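Local coordinates for protein porin (Rhodobacter blasticus, PDB 3PRN) that assembles into homotrimers in the outer membrane whose channels let small hydrophilic solutes of up to about 0.6 kDa diffuse through passively, at residues A[153-156]-A[157-161]; A[213-217]-A[218-222]; A[229-233]-A[234-238]; A[271-274]-A[275-279]. The protein carries 1 engineered substitution. All blocks are in the same frame, centred on the assembly; numbering follows the deposited sequence.

Contact 1: residues A[153-156]-A[157-161]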
loop_
_atom_site.group_PDB
_atom_site.type_symbol
_atom_site.label_atom_id
_atom_site.label_comp_id
_atom_site.label_asym_id
_atom_site.label_seq_id
_atom_site.Cartn_x
_atom_site.Cartn_y
_atom_site.Cartn_z
ATOM N N GLN A 153 -11.752 20.197 9.143
ATOM C CA GLN A 153 -12.147 21.205 8.182
ATOM C C GLN A 153 -13.596 21.183 7.756
ATOM O O GLN A 153 -14.041 22.151 7.103
ATOM C CB GLN A 153 -11.228 21.133 6.926
ATOM C CG GLN A 153 -11.649 19.976 5.984
ATOM C CD GLN A 153 -11.113 20.219 4.565
ATOM O OE1 GLN A 153 -10.892 21.370 4.164
ATOM N NE2 GLN A 153 -10.928 19.146 3.805
ATOM N N THR A 154 -14.372 20.165 7.996
ATOM C CA THR A 154 -15.739 20.150 7.512
ATOM C C THR A 154 -16.652 20.883 8.517
ATOM O O THR A 154 -17.719 21.351 8.119
ATOM C CB THR A 154 -16.283 18.711 7.360
ATOM O OG1 THR A 154 -16.196 18.142 8.666
ATOM C CG2 THR A 154 -15.438 17.868 6.414
ATOM N N VAL A 155 -16.252 20.985 9.749
ATOM C CA VAL A 155 -17.130 21.599 10.785
ATOM C C VAL A 155 -16.917 23.085 10.822
ATOM O O VAL A 155 -15.793 23.581 10.541
ATOM C CB VAL A 155 -16.748 20.954 12.136
ATOM C CG1 VAL A 155 -17.164 21.832 13.289
ATOM C CG2 VAL A 155 -17.335 19.551 12.212
ATOM N N ASP A 156 -17.939 23.873 11.123
ATOM C CA ASP A 156 -17.785 25.311 11.181
ATOM C C ASP A 156 -16.505 25.761 11.885
ATOM O O ASP A 156 -16.167 25.362 13.005
ATOM C CB ASP A 156 -18.962 25.902 12.016
ATOM C CG ASP A 156 -19.096 27.350 11.573
ATOM O OD1 ASP A 156 -18.379 28.257 12.142
ATOM O OD2 ASP A 156 -19.870 27.641 10.589
ATOM N N SER A 157 -15.806 26.664 11.265
ATOM C CA SER A 157 -14.536 27.196 11.692
ATOM C C SER A 157 -14.447 27.727 13.107
ATOM O O SER A 157 -13.408 27.626 13.789
ATOM C CB SER A 157 -14.230 28.348 10.699
ATOM O OG SER A 157 -12.849 28.583 10.692
ATOM N N SER A 158 -15.526 28.330 13.625
ATOM C CA SER A 158 -15.469 28.849 15.009
ATOM C C SER A 158 -15.732 27.761 16.023
ATOM O O SER A 158 -15.627 27.969 17.256
ATOM C CB SER A 158 -16.530 29.967 15.114
ATOM O OG SER A 158 -17.801 29.313 14.908
ATOM N N LEU A 159 -16.070 26.550 15.598
ATOM C CA LEU A 159 -16.299 25.473 16.552
ATOM C C LEU A 159 -15.074 24.609 16.807
ATOM O O LEU A 159 -15.160 23.617 17.571
ATOM C CB LEU A 159 -17.467 24.609 16.022
ATOM C CG LEU A 159 -18.793 25.413 15.900
ATOM C CD1 LEU A 159 -19.832 24.659 15.112
ATOM C CD2 LEU A 159 -19.315 25.714 17.305
ATOM N N VAL A 160 -13.940 24.856 16.132
ATOM C CA VAL A 160 -12.750 23.994 16.340
ATOM C C VAL A 160 -11.541 24.861 16.610
ATOM O O VAL A 160 -11.517 26.044 16.257
ATOM C CB VAL A 160 -12.500 23.047 15.139
ATOM C CG1 VAL A 160 -13.712 22.121 14.969
ATOM C CG2 VAL A 160 -12.285 23.770 13.848
ATOM N N THR A 161 -10.519 24.347 17.227
ATOM C CA THR A 161 -9.327 25.159 17.478
ATOM C C THR A 161 -8.306 24.885 16.381
ATOM O O THR A 161 -7.895 23.738 16.249
ATOM C CB THR A 161 -8.698 24.717 18.825
ATOM O OG1 THR A 161 -9.728 24.768 19.818
ATOM C CG2 THR A 161 -7.499 25.532 19.206
#
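Asp156 is gripped twice by Ser158, both times at the same oxygen. Its OD1 accepts from the backbone N of Ser158 at 3.2 Å in a nearly straight bond (N-H...O 167°) and from the hydroxyl OG of Ser158 at 3.0 Å. Both donors come to the anti side of that oxygen but from opposite faces of the carboxylate plane, a pincer that fixes how the carboxylate is turned. The hydroxyl can reach it because OG of Ser158 stands between its own backbone N and carbonyl carbon (chi1 64°), folded back over the chain. A carboxylate oxygen that takes the backbone N-H two residues on makes an Asx turn, and here it is combined with a beta turn: Leu159 N donates to Asp156 O at 2.9 Å, from above the carbonyl plane. The turn brings Leu159 back over the residues before it, where its CD1 lies 3.4 Å from CB of Asp156. Val155 CG1 carries the apolar part, 3.9 Å from Leu159 CB, the two side chains crossing at about a right angle, and 3.8 Å from Val160 CG1. Further out, the loop joining strands 142-150 and 163-171 meets a second subunit of the trimer. Ser157 N, at the head of the turn, donates to Glu23 OE2 of that neighbouring subunit, which also packs on Asp156, while Gln153 NE2 donates to the backbone O of Ile27 of the same neighbouring subunit and its side chain packs on Ile26 there.

Contact 2: residues A[213-217]-A[218-222]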
loop_
_atom_site.group_PDB
_atom_site.type_symbol
_atom_site.label_atom_id
_atom_site.label_comp_id
_atom_site.label_asym_id
_atom_site.label_seq_id
_atom_site.Cartn_x
_atom_site.Cartn_y
_atom_site.Cartn_z
ATOM N N TYR A 213 13.064 26.345 25.164
ATOM C CA TYR A 213 11.665 26.265 24.789
ATOM C C TYR A 213 10.733 26.805 25.885
ATOM O O TYR A 213 10.980 26.580 27.094
ATOM C CB TYR A 213 11.225 24.761 24.675
ATOM C CG TYR A 213 12.027 24.066 23.580
ATOM C CD1 TYR A 213 11.608 24.169 22.241
ATOM C CD2 TYR A 213 13.139 23.364 23.880
ATOM C CE1 TYR A 213 12.369 23.561 21.241
ATOM C CE2 TYR A 213 13.892 22.746 22.894
ATOM C CZ TYR A 213 13.506 22.866 21.563
ATOM O OH TYR A 213 14.271 22.236 20.633
ATOM N N ASP A 214 9.607 27.274 25.435
ATOM C CA ASP A 214 8.434 27.514 26.242
ATOM C C ASP A 214 7.457 26.402 25.779
ATOM O O ASP A 214 7.081 26.420 24.603
ATOM C CB ASP A 214 7.827 28.861 25.963
ATOM C CG ASP A 214 6.550 29.088 26.757
ATOM O OD1 ASP A 214 5.753 28.167 27.055
ATOM O OD2 ASP A 214 6.342 30.286 27.099
ATOM N N ASN A 215 7.157 25.462 26.639
ATOM C CA ASN A 215 6.396 24.285 26.392
ATOM C C ASN A 215 4.914 24.457 26.598
ATOM O O ASN A 215 4.178 23.491 26.651
ATOM C CB ASN A 215 6.933 23.041 27.113
ATOM C CG ASN A 215 8.277 22.634 26.548
ATOM O OD1 ASN A 215 8.429 22.394 25.325
ATOM N ND2 ASN A 215 9.303 22.429 27.373
ATOM N N GLY A 216 4.453 25.715 26.622
ATOM C CA GLY A 216 3.024 25.981 26.723
ATOM C C GLY A 216 2.332 25.328 27.910
ATOM O O GLY A 216 2.781 25.550 29.040
ATOM N N LEU A 217 1.271 24.563 27.716
ATOM C CA LEU A 217 0.545 23.967 28.831
ATOM C C LEU A 217 1.196 22.677 29.312
ATOM O O LEU A 217 0.681 22.054 30.246
ATOM C CB LEU A 217 -0.935 23.728 28.486
ATOM C CG LEU A 217 -1.800 24.952 28.179
ATOM C CD1 LEU A 217 -3.249 24.596 27.805
ATOM C CD2 LEU A 217 -1.845 25.945 29.335
ATOM N N SER A 218 2.293 22.202 28.711
ATOM C CA SER A 218 2.898 20.979 29.198
ATOM C C SER A 218 3.307 21.059 30.675
ATOM O O SER A 218 3.783 22.125 31.131
ATOM C CB SER A 218 4.164 20.731 28.362
ATOM O OG SER A 218 5.018 19.795 28.984
ATOM N N THR A 219 3.313 19.963 31.425
ATOM C CA THR A 219 3.785 20.047 32.804
ATOM C C THR A 219 5.283 20.246 32.890
ATOM O O THR A 219 5.764 20.539 34.013
ATOM C CB THR A 219 3.470 18.815 33.687
ATOM O OG1 THR A 219 4.185 17.687 33.136
ATOM C CG2 THR A 219 1.962 18.546 33.690
ATOM N N ALA A 220 6.016 20.169 31.786
ATOM C CA ALA A 220 7.465 20.304 31.886
ATOM C C ALA A 220 7.874 21.746 32.164
ATOM O O ALA A 220 8.912 21.985 32.766
ATOM C CB ALA A 220 8.087 19.823 30.541
ATOM N N GLY A 221 7.059 22.712 31.742
ATOM C CA GLY A 221 7.392 24.127 31.891
ATOM C C GLY A 221 8.496 24.470 30.895
ATOM O O GLY A 221 8.738 23.729 29.898
ATOM N N ASP A 222 9.232 25.548 31.088
ATOM C CA ASP A 222 10.312 25.948 30.228
ATOM C C ASP A 222 11.460 24.948 30.269
ATOM O O ASP A 222 11.620 24.162 31.216
ATOM C CB ASP A 222 10.797 27.358 30.542
ATOM C CG ASP A 222 9.688 28.390 30.307
ATOM O OD1 ASP A 222 8.513 28.081 29.974
ATOM O OD2 ASP A 222 10.013 29.597 30.462
HETATM O O HOH W 1 6.500 26.570 29.461
#
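Asn215 reaches across to Ser218 and Gly221 with its whole length. Its CB lies 3.8 Å from CB of Ser218 and also touches the carbonyl oxygen of Gly221. CG of Asn215 lies anti to its carbonyl carbon, beside the backbone N (chi1 -67°), which carries the amide towards Gly221. At the tip, ND2 of Asn215 donates to Gly221 O at 2.9 Å, meeting it almost head-on to the carbonyl (C=O...N 171°) and only slightly tilted from its own amide plane. The amide is committed on both branches: ND2 also donates to Gln223 OE1, and OD1 has a weak bond with Ser112 OG. With an alanine here, Gly221 O would probably lose its side-chain donor and the second turn would be freer to shift against the first. Those two turns shape the loop after strand 206-214: a type II' turn, Asn215 to Ser218, closed by Ser218 N donating to Asn215 O at 3.1 Å, and a type I turn from Ser218 to Gly221. Ser218 OG accepts from Ala220 N at 3.0 Å, an ST turn, and bonds to Gln111 O as well. Just before, Asp214 OD1 takes Gly216 N at 2.8 Å in an Asx turn. This same OD1 of Asp214 stands 4.0 Å from OD1 of Asp222, and a water donates to both. Two like charges so close probably depend on that shared water, and on the N-H of Gly216, to ease their repulsion.

Contact 3: residues A[229-233]-A[234-238]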
loop_
_atom_site.group_PDB
_atom_site.type_symbol
_atom_site.label_atom_id
_atom_site.label_comp_id
_atom_site.label_asym_id
_atom_site.label_seq_id
_atom_site.Cartn_x
_atom_site.Cartn_y
_atom_site.Cartn_z
ATOM N N ASN A 229 28.497 18.014 19.328
ATOM C CA ASN A 229 28.895 16.808 18.605
ATOM C C ASN A 229 30.276 17.080 17.969
ATOM O O ASN A 229 30.624 18.240 17.708
ATOM C CB ASN A 229 27.922 16.331 17.555
ATOM C CG ASN A 229 27.465 17.479 16.673
ATOM O OD1 ASN A 229 26.322 17.943 16.850
ATOM N ND2 ASN A 229 28.338 17.956 15.797
ATOM N N TYR A 230 30.988 15.996 17.776
ATOM C CA TYR A 230 32.326 16.107 17.207
ATOM C C TYR A 230 32.642 14.919 16.311
ATOM O O TYR A 230 32.455 13.781 16.734
ATOM C CB TYR A 230 33.271 16.171 18.428
ATOM C CG TYR A 230 34.625 16.716 18.040
ATOM C CD1 TYR A 230 34.829 18.090 17.954
ATOM C CD2 TYR A 230 35.673 15.846 17.754
ATOM C CE1 TYR A 230 36.068 18.600 17.594
ATOM C CE2 TYR A 230 36.920 16.351 17.387
ATOM C CZ TYR A 230 37.101 17.718 17.314
ATOM O OH TYR A 230 38.346 18.221 16.960
ATOM N N ALA A 231 33.134 15.214 15.106
ATOM C CA ALA A 231 33.459 14.166 14.139
ATOM C C ALA A 231 34.956 13.902 14.030
ATOM O O ALA A 231 35.738 14.833 13.847
ATOM C CB ALA A 231 32.915 14.612 12.777
ATOM N N PHE A 232 35.343 12.671 14.175
ATOM C CA PHE A 232 36.682 12.148 14.075
ATOM C C PHE A 232 36.699 11.191 12.854
ATOM O O PHE A 232 36.544 9.970 13.049
ATOM C CB PHE A 232 37.008 11.239 15.259
ATOM C CG PHE A 232 36.970 11.833 16.615
ATOM C CD1 PHE A 232 37.974 12.734 17.014
ATOM C CD2 PHE A 232 35.988 11.473 17.532
ATOM C CE1 PHE A 232 37.980 13.272 18.293
ATOM C CE2 PHE A 232 35.986 12.031 18.806
ATOM C CZ PHE A 232 36.984 12.928 19.188
ATOM N N GLY A 233 36.857 11.728 11.649
ATOM C CA GLY A 233 36.868 10.784 10.496
ATOM C C GLY A 233 35.469 10.216 10.261
ATOM O O GLY A 233 34.574 11.044 9.992
ATOM N N ALA A 234 35.253 8.906 10.328
ATOM C CA ALA A 234 33.892 8.395 10.069
ATOM C C ALA A 234 33.018 8.341 11.326
ATOM O O ALA A 234 31.842 7.942 11.303
ATOM C CB ALA A 234 33.973 6.975 9.484
ATOM N N THR A 235 33.635 8.604 12.482
ATOM C CA THR A 235 32.931 8.501 13.756
ATOM C C THR A 235 32.463 9.843 14.291
ATOM O O THR A 235 33.244 10.804 14.285
ATOM C CB THR A 235 33.878 7.868 14.788
ATOM O OG1 THR A 235 34.266 6.567 14.333
ATOM C CG2 THR A 235 33.205 7.749 16.151
ATOM N N THR A 236 31.221 9.937 14.741
ATOM C CA THR A 236 30.717 11.174 15.312
ATOM C C THR A 236 30.343 10.879 16.780
ATOM O O THR A 236 29.730 9.870 17.109
ATOM C CB THR A 236 29.538 11.783 14.586
ATOM O OG1 THR A 236 29.885 12.056 13.247
ATOM C CG2 THR A 236 28.996 13.061 15.227
ATOM N N VAL A 237 30.735 11.787 17.668
ATOM C CA VAL A 237 30.377 11.575 19.091
ATOM C C VAL A 237 29.402 12.669 19.444
ATOM O O VAL A 237 29.571 13.812 19.029
ATOM C CB VAL A 237 31.632 11.444 19.938
ATOM C CG1 VAL A 237 32.326 12.760 20.182
ATOM C CG2 VAL A 237 31.271 10.724 21.243
ATOM N N ARG A 238 28.306 12.350 20.163
ATOM C CA ARG A 238 27.293 13.342 20.516
ATOM C C ARG A 238 26.967 13.336 22.011
ATOM O O ARG A 238 27.032 12.283 22.644
ATOM C CB ARG A 238 25.939 12.895 19.835
ATOM C CG ARG A 238 26.033 12.912 18.320
ATOM C CD ARG A 238 24.725 12.443 17.676
ATOM N NE ARG A 238 24.855 12.374 16.234
ATOM C CZ ARG A 238 24.801 13.420 15.416
ATOM N NH1 ARG A 238 24.602 14.640 15.877
ATOM N NH2 ARG A 238 24.934 13.256 14.105
HETATM O O HOH W 2 24.276 16.226 18.421
HETATM O O HOH W 3 36.639 6.984 12.629
#
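Asn229 and Arg238 form a non-hydrogen-bonded antiparallel pair, their side chains side by side and pointing the same way. The amide and guanidinium planes are turned 61° apart, and OD1 of Asn229 stops 3.8 Å from NH1 of Arg238; a water in the guanidinium plane accepts from that NH1 at 3.0 Å and lies close to OD1. Arg238 spends its charge on Asp258, through NE. Next comes Tyr230, hydrogen-bonded to Val237 in both directions: Val237 N to Tyr230 O measures 2.8 Å, and Tyr230 N to Val237 O 2.9 Å. With CG of Tyr230 anti to the backbone N (chi1 -162°), the ring is carried beside its own carbonyl carbon, along the strand, until CD2 lies over one face of the Phe232 ring, offset to its rim. Ala231, on the face of Asn229, sets its CB 4.0 Å from OG1 of Thr236. Phe232 begins the type II' turn that makes this a tight beta-hairpin: its N donates to Thr235 O at 2.8 Å, whereas the return bond from Thr235 N to Phe232 O is longer, 3.3 Å, and steeply above the carbonyl plane. Gly233 takes the first corner with a positive phi of 71°. Strand 206-214 flanks the hairpin through Asn229, and strand 252-262 through Thr236 and Arg238; Val237, on the face of Tyr230 and Phe232, touches a bound detergent outside the barrel.

Contact 4: residues A[271-274]-A[275-279]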
loop_
_atom_site.group_PDB
_atom_site.type_symbol
_atom_site.label_atom_id
_atom_site.label_comp_id
_atom_site.label_asym_id
_atom_site.label_seq_id
_atom_site.Cartn_x
_atom_site.Cartn_y
_atom_site.Cartn_z
ATOM N N VAL A 271 23.183 6.088 25.060
ATOM C CA VAL A 271 22.793 5.727 26.430
ATOM C C VAL A 271 22.218 7.050 26.953
ATOM O O VAL A 271 22.853 8.103 26.817
ATOM C CB VAL A 271 23.937 5.097 27.188
ATOM C CG1 VAL A 271 24.986 6.139 27.544
ATOM C CG2 VAL A 271 23.472 4.337 28.426
ATOM N N GLN A 272 20.995 7.071 27.446
ATOM C CA GLN A 272 20.371 8.309 27.863
ATOM C C GLN A 272 19.630 8.169 29.181
ATOM O O GLN A 272 19.184 7.090 29.558
ATOM C CB GLN A 272 19.369 8.771 26.764
ATOM C CG GLN A 272 20.039 9.018 25.416
ATOM C CD GLN A 272 19.060 9.465 24.356
ATOM O OE1 GLN A 272 18.294 10.423 24.527
ATOM N NE2 GLN A 272 19.004 8.757 23.226
ATOM N N SER A 273 19.488 9.274 29.882
ATOM C CA SER A 273 18.811 9.282 31.202
ATOM C C SER A 273 17.775 10.397 31.207
ATOM O O SER A 273 18.130 11.548 30.874
ATOM C CB SER A 273 19.921 9.448 32.260
ATOM O OG SER A 273 19.387 9.317 33.553
ATOM N N GLY A 274 16.520 10.101 31.546
ATOM C CA GLY A 274 15.440 11.011 31.492
ATOM C C GLY A 274 15.169 11.942 32.666
ATOM O O GLY A 274 15.904 11.914 33.657
ATOM N N PHE A 275 14.115 12.736 32.567
ATOM C CA PHE A 275 13.739 13.671 33.627
ATOM C C PHE A 275 13.162 12.954 34.871
ATOM O O PHE A 275 13.157 13.550 35.958
ATOM C CB PHE A 275 12.725 14.703 33.140
ATOM C CG PHE A 275 13.231 15.490 31.954
ATOM C CD1 PHE A 275 14.226 16.408 32.079
ATOM C CD2 PHE A 275 12.631 15.258 30.686
ATOM C CE1 PHE A 275 14.658 17.181 31.004
ATOM C CE2 PHE A 275 13.094 15.989 29.610
ATOM C CZ PHE A 275 14.102 16.953 29.744
ATOM N N ALA A 276 12.740 11.709 34.724
ATOM C CA ALA A 276 12.220 10.916 35.835
ATOM C C ALA A 276 13.154 9.747 36.102
ATOM O O ALA A 276 12.748 8.667 36.511
ATOM C CB ALA A 276 10.816 10.395 35.513
ATOM N N ASN A 277 14.439 9.959 35.840
ATOM C CA ASN A 277 15.416 8.918 36.015
ATOM C C ASN A 277 15.283 7.685 35.127
ATOM O O ASN A 277 15.967 6.684 35.452
ATOM C CB ASN A 277 15.302 8.407 37.495
ATOM C CG ASN A 277 16.718 8.196 38.021
ATOM O OD1 ASN A 277 17.647 8.862 37.538
ATOM N ND2 ASN A 277 16.954 7.307 38.954
ATOM N N GLU A 278 14.495 7.661 34.070
ATOM C CA GLU A 278 14.440 6.498 33.187
ATOM C C GLU A 278 15.810 6.319 32.508
ATOM O O GLU A 278 16.462 7.297 32.118
ATOM C CB GLU A 278 13.545 6.798 31.959
ATOM C CG GLU A 278 12.190 7.386 32.311
ATOM C CD GLU A 278 12.192 8.899 32.199
ATOM O OE1 GLU A 278 13.070 9.575 32.853
ATOM O OE2 GLU A 278 11.330 9.491 31.452
ATOM N N THR A 279 16.239 5.088 32.351
ATOM C CA THR A 279 17.490 4.796 31.629
ATOM C C THR A 279 17.124 4.049 30.324
ATOM O O THR A 279 16.370 3.093 30.326
ATOM C CB THR A 279 18.425 3.937 32.469
ATOM O OG1 THR A 279 18.664 4.570 33.714
ATOM C CG2 THR A 279 19.779 3.717 31.789
#
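Gly274 and Glu278 close a 3:5 beta-hairpin, a type I turn from Gly274 to Asn277 followed by a G1 beta bulge, which links strands 265-273 and 279-288 of the barrel. Two backbone bonds define it. Gly274 N donates to Glu278 O at 2.9 Å, in the plane of the Glu278 carbonyl, while Asn277 N reaches Gly274 O at 3.3 Å from high above the Gly274 carbonyl plane. Asn277 takes the bulge position with phi at 64°, as the motif requires. CA-H...O contacts extend the pairing into the strands: Ser273 CA lies 3.2 Å from Glu278 O, and Thr279 CA 3.5 Å from Gln272 O. A third kind of interaction joins side chain to backbone. The chain of Glu278 bends at chi2 (97°), and the bend folds the carboxylate back over the turn, where OE1 of Glu278 accepts from Ala276 N at 2.9 Å from above the carboxylate plane. With an alanine here, Ala276 N would probably lose this acceptor and a gap would probably open over Gly274. Polar groups at the strand ends are tied to other parts of the chain: Gln272 bonds to Tyr240 OH and to Ser105 OG, and Thr279 OG1 to Glu16 OE1. Phe275 turns its ring to strand 235-244, against Ser242 and Ile244. CA of Gly274 lies 3.1 Å from OE1 of Glu278, and a CB on that carbon would collide with this oxygen.

All four contacts are connections of one 16-stranded antiparallel barrel. Contacts 1, 2 and 4 lie towards the same end, whereas contact 3 turns the chain at the other, where porins have their short periplasmic turns. Contacts 1 and 3 are farthest apart, about 49 Å between centres and on opposite sides of the chain's centre. Contacts 2 and 4 are about 19 Å apart by centres, with nearest atoms about 6 Å apart, and both touch the long loop between strands 78-83 and 131-138, consistent with the loop that narrows the channel in porins. Strand 223-232 leads from contact 2 to contact 3. The magnesium ion, bound by Ser28 and Asp57, is about 13 Å from the Gln272 side chain of contact 4.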